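Local coordinates for protein cytochrome c-555 (Chlorobium tepidum, PDB 4J20) that carries a covalently attached heme with a redox potential unusually low compared with mitochondrial cytochrome c and transfers electrons, although its role in bacterial photosynthesis is not established, at residues Q42-L47 / Y82-S87. The protein carries 2 engineered substitutions. Numbering follows the deposited sequence.
Sequences QGMNTL and YMVGQS. With HEB (heme b/c), chain I; SO4 (sulfate ion), chain C; IPA (isopropyl alcohol), chain E.
Leu47 CD2 sits over one face of the carboxylate of a heme propionate, 3.3 Å from carbon CGA of the heme, while the other methyl of Leu47 meets Val84 across the contact. On the second segment, one face of the Tyr82 ring is covered near its rim by Gln86 CG, 3.7 Å above the plane, and the ring also meets that of Tyr12 with the planes inclined at about 45°. Val84 CG2, anti to its own carbonyl carbon, is the methyl that joins the two helices. It lies 3.8 Å from Leu47 CD1, and Met44 SD comes to 4.0 Å from it, where the Met44 side chain, bent at both chi2 and chi3, runs past Val84 in the opposite direction. Ile40, Val80 and Ala81 extend this apolar patch. Met83, on the same helix as Val84, faces the porphyrin instead, with CE 3.6 Å from heme atom CHB. Ser87 OG gives a hydrogen bond of 2.7 Å to Met83 O, 30° out of the carbonyl plane, and accepts a hydrogen bond from Gly31 N, tying the end of the helix to a loop.

The Gln42 chain, extended beyond CG, carries its amide to the same propionate; an alanine here would probably leave the carboxylate without that polar neighbour and with a gap beside it. Gly43, at the N-cap with positive phi (86°), leads into the helix, where a sulfate, probably from the crystallisation liquor, takes hydrogen bonds from Met44 N and Asn45 N. Helices 44-53 and 73-85 thus pack together beside the heme, segment 42-47 at one propionate and Met83 at the CHB edge of the porphyrin, an arrangement consistent with the class I cytochrome c fold.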
loop_
_atom_site.group_PDB
_atom_site.type_symbol
_atom_site.label_atom_id
_atom_site.label_comp_id
_atom_site.label_asym_id
_atom_site.label_seq_id
_atom_site.Cartn_x
_atom_site.Cartn_y
_atom_site.Cartn_z
ATOM N N GLN A 42 2.399 7.419 10.107
ATOM C CA GLN A 42 1.328 6.714 10.770
ATOM C C GLN A 42 1.801 5.390 11.312
ATOM O O GLN A 42 1.124 4.805 12.160
ATOM C CB GLN A 42 0.143 6.485 9.853
ATOM C CG GLN A 42 -0.535 7.748 9.398
ATOM C CD GLN A 42 -1.642 7.448 8.493
ATOM O OE1 GLN A 42 -1.422 6.998 7.368
ATOM N NE2 GLN A 42 -2.863 7.597 8.978
ATOM N N GLY A 43 2.908 4.852 10.746
ATOM C CA GLY A 43 3.462 3.555 11.103
ATOM C C GLY A 43 2.799 2.429 10.333
ATOM O O GLY A 43 1.714 2.568 9.765
ATOM N N MET A 44 3.513 1.313 10.281
ATOM C CA MET A 44 3.074 0.170 9.508
ATOM C C MET A 44 1.792 -0.420 9.996
ATOM O O MET A 44 0.967 -0.853 9.180
ATOM C CB MET A 44 4.174 -0.903 9.410
ATOM C CG MET A 44 5.326 -0.485 8.521
ATOM S SD MET A 44 4.872 -0.453 6.744
ATOM C CE MET A 44 4.511 -2.177 6.416
ATOM N N ASN A 45 1.583 -0.540 11.287
ATOM C CA ASN A 45 0.363 -1.139 11.770
ATOM C C ASN A 45 -0.866 -0.435 11.184
ATOM O O ASN A 45 -1.783 -1.082 10.690
ATOM C CB ASN A 45 0.332 -1.167 13.294
ATOM C CG ASN A 45 -0.873 -1.895 13.813
ATOM O OD1 ASN A 45 -1.821 -1.289 14.290
ATOM N ND2 ASN A 45 -0.875 -3.200 13.646
ATOM N N THR A 46 -0.872 0.882 11.224
ATOM C CA THR A 46 -1.992 1.658 10.706
ATOM C C THR A 46 -2.030 1.551 9.180
ATOM O O THR A 46 -3.106 1.358 8.614
ATOM C CB THR A 46 -1.876 3.098 11.116
ATOM O OG1 THR A 46 -2.109 3.162 12.526
ATOM C CG2 THR A 46 -2.877 3.962 10.409
ATOM N N LEU A 47 -0.880 1.685 8.489
ATOM C CA LEU A 47 -0.933 1.586 7.036
ATOM C C LEU A 47 -1.516 0.251 6.582
ATOM O O LEU A 47 -2.322 0.199 5.647
ATOM C CB LEU A 47 0.474 1.774 6.420
ATOM C CG LEU A 47 1.070 3.166 6.556
ATOM C CD1 LEU A 47 2.478 3.214 6.037
ATOM C CD2 LEU A 47 0.229 4.192 5.827
ATOM N N TYR A 82 6.885 -3.091 0.870
ATOM C CA TYR A 82 7.580 -2.767 -0.353
ATOM C C TYR A 82 7.353 -1.315 -0.773
ATOM O O TYR A 82 8.292 -0.575 -1.071
ATOM C CB TYR A 82 7.137 -3.720 -1.466
ATOM C CG TYR A 82 7.767 -3.382 -2.780
ATOM C CD1 TYR A 82 9.106 -3.649 -3.017
ATOM C CD2 TYR A 82 7.048 -2.721 -3.755
ATOM C CE1 TYR A 82 9.701 -3.288 -4.211
ATOM C CE2 TYR A 82 7.676 -2.318 -4.970
ATOM C CZ TYR A 82 8.975 -2.644 -5.170
ATOM O OH TYR A 82 9.579 -2.291 -6.380
ATOM N N MET A 83 6.094 -0.901 -0.783
ATOM C CA MET A 83 5.740 0.477 -1.182
ATOM C C MET A 83 6.440 1.510 -0.293
ATOM O O MET A 83 7.011 2.499 -0.799
ATOM C CB MET A 83 4.249 0.660 -1.075
ATOM C CG MET A 83 3.488 -0.200 -2.086
ATOM S SD MET A 83 1.705 -0.339 -1.792
ATOM C CE MET A 83 1.198 1.330 -2.169
ATOM N N VAL A 84 6.393 1.315 1.014
ATOM C CA VAL A 84 7.022 2.259 1.932
ATOM C C VAL A 84 8.532 2.285 1.726
ATOM O O VAL A 84 9.137 3.376 1.666
ATOM C CB VAL A 84 6.677 1.867 3.374
ATOM C CG1 VAL A 84 7.622 2.553 4.388
ATOM C CG2 VAL A 84 5.234 2.158 3.696
ATOM N N GLY A 85 9.157 1.109 1.589
ATOM C CA GLY A 85 10.579 1.057 1.371
ATOM C C GLY A 85 11.056 1.754 0.108
ATOM O O GLY A 85 12.224 2.133 0.015
ATOM N N GLN A 86 10.194 1.886 -0.880
ATOM C CA GLN A 86 10.531 2.541 -2.121
ATOM C C GLN A 86 10.142 4.023 -2.143
ATOM O O GLN A 86 10.422 4.696 -3.123
ATOM C CB GLN A 86 9.820 1.857 -3.270
ATOM C CG GLN A 86 10.377 0.445 -3.581
ATOM C CD GLN A 86 11.821 0.474 -4.029
ATOM O OE1 GLN A 86 12.195 1.233 -4.945
ATOM N NE2 GLN A 86 12.646 -0.309 -3.383
ATOM N N SER A 87 9.564 4.540 -1.044
ATOM C CA SER A 87 8.936 5.877 -1.089
ATOM C C SER A 87 9.551 6.875 -0.108
ATOM O O SER A 87 8.912 7.868 0.274
ATOM C CB SER A 87 7.429 5.760 -0.872
ATOM O OG SER A 87 6.851 4.982 -1.917
HETATM FE FE HEB I . -3.878 1.711 -2.193
HETATM C CHA HEB I . -3.804 4.480 -0.226
HETATM C CHB HEB I . -1.601 0.183 -0.132
HETATM C CHC HEB I . -4.076 -1.123 -4.051
HETATM C CHD HEB I . -5.917 3.306 -4.404
HETATM N NA HEB I . -2.916 2.221 -0.500
HETATM C C1A HEB I . -2.989 3.451 0.159
HETATM C C2A HEB I . -2.083 3.419 1.275
HETATM C C3A HEB I . -1.466 2.243 1.270
HETATM C C4A HEB I . -1.974 1.483 0.172
HETATM C CMA HEB I . -0.416 1.736 2.247
HETATM C CAA HEB I . -1.871 4.600 2.223
HETATM C CBA HEB I . -2.603 4.385 3.551
HETATM C CGA HEB I . -2.520 5.548 4.509
HETATM O O1A HEB I . -2.005 6.650 4.158
HETATM O O2A HEB I . -3.041 5.364 5.638
HETATM N NB HEB I . -3.006 -0.101 -2.124
HETATM C C1B HEB I . -2.110 -0.567 -1.163
HETATM C C2B HEB I . -1.826 -1.953 -1.390
HETATM C C3B HEB I . -2.495 -2.318 -2.498
HETATM C C4B HEB I . -3.258 -1.184 -2.967
HETATM C CMB HEB I . -0.845 -2.719 -0.541
HETATM C CAB HEB I . -2.542 -3.650 -3.204
HETATM C CBB HEB I . -2.884 -4.820 -2.269
HETATM N NC HEB I . -4.786 1.228 -3.902
HETATM C C1C HEB I . -4.768 -0.023 -4.499
HETATM C C2C HEB I . -5.585 -0.006 -5.688
HETATM C C3C HEB I . -6.045 1.243 -5.820
HETATM C C4C HEB I . -5.608 2.006 -4.703
HETATM C CMC HEB I . -5.698 -1.201 -6.635
HETATM C CAC HEB I . -6.887 1.833 -6.947
HETATM C CBC HEB I . -8.227 1.155 -7.227
HETATM N ND HEB I . -4.709 3.542 -2.283
HETATM C C1D HEB I . -5.543 4.008 -3.292
HETATM C C2D HEB I . -5.911 5.360 -3.048
HETATM C C3D HEB I . -5.280 5.718 -1.798
HETATM C C4D HEB I . -4.548 4.555 -1.375
HETATM C CMD HEB I . -6.793 6.260 -3.877
HETATM C CAD HEB I . -5.335 7.058 -1.086
HETATM C CBD HEB I . -6.568 7.228 -0.168
HETATM C CGD HEB I . -6.537 8.540 0.513
HETATM O O1D HEB I . -5.602 8.769 1.296
HETATM O O2D HEB I . -7.372 9.374 0.261
HETATM S S SO4 C . 4.550 0.673 13.723
HETATM O O1 SO4 C . 3.723 -0.525 13.489
HETATM O O2 SO4 C . 5.469 0.410 14.823
HETATM O O3 SO4 C . 5.384 0.926 12.485
HETATM O O4 SO4 C . 3.510 1.706 14.025
HETATM C C1 IPA E . 10.458 3.733 -8.845
HETATM C C2 IPA E . 10.297 3.697 -7.326
HETATM C C3 IPA E . 11.440 4.449 -6.638
HETATM O O2 IPA E . 10.253 2.322 -6.896
#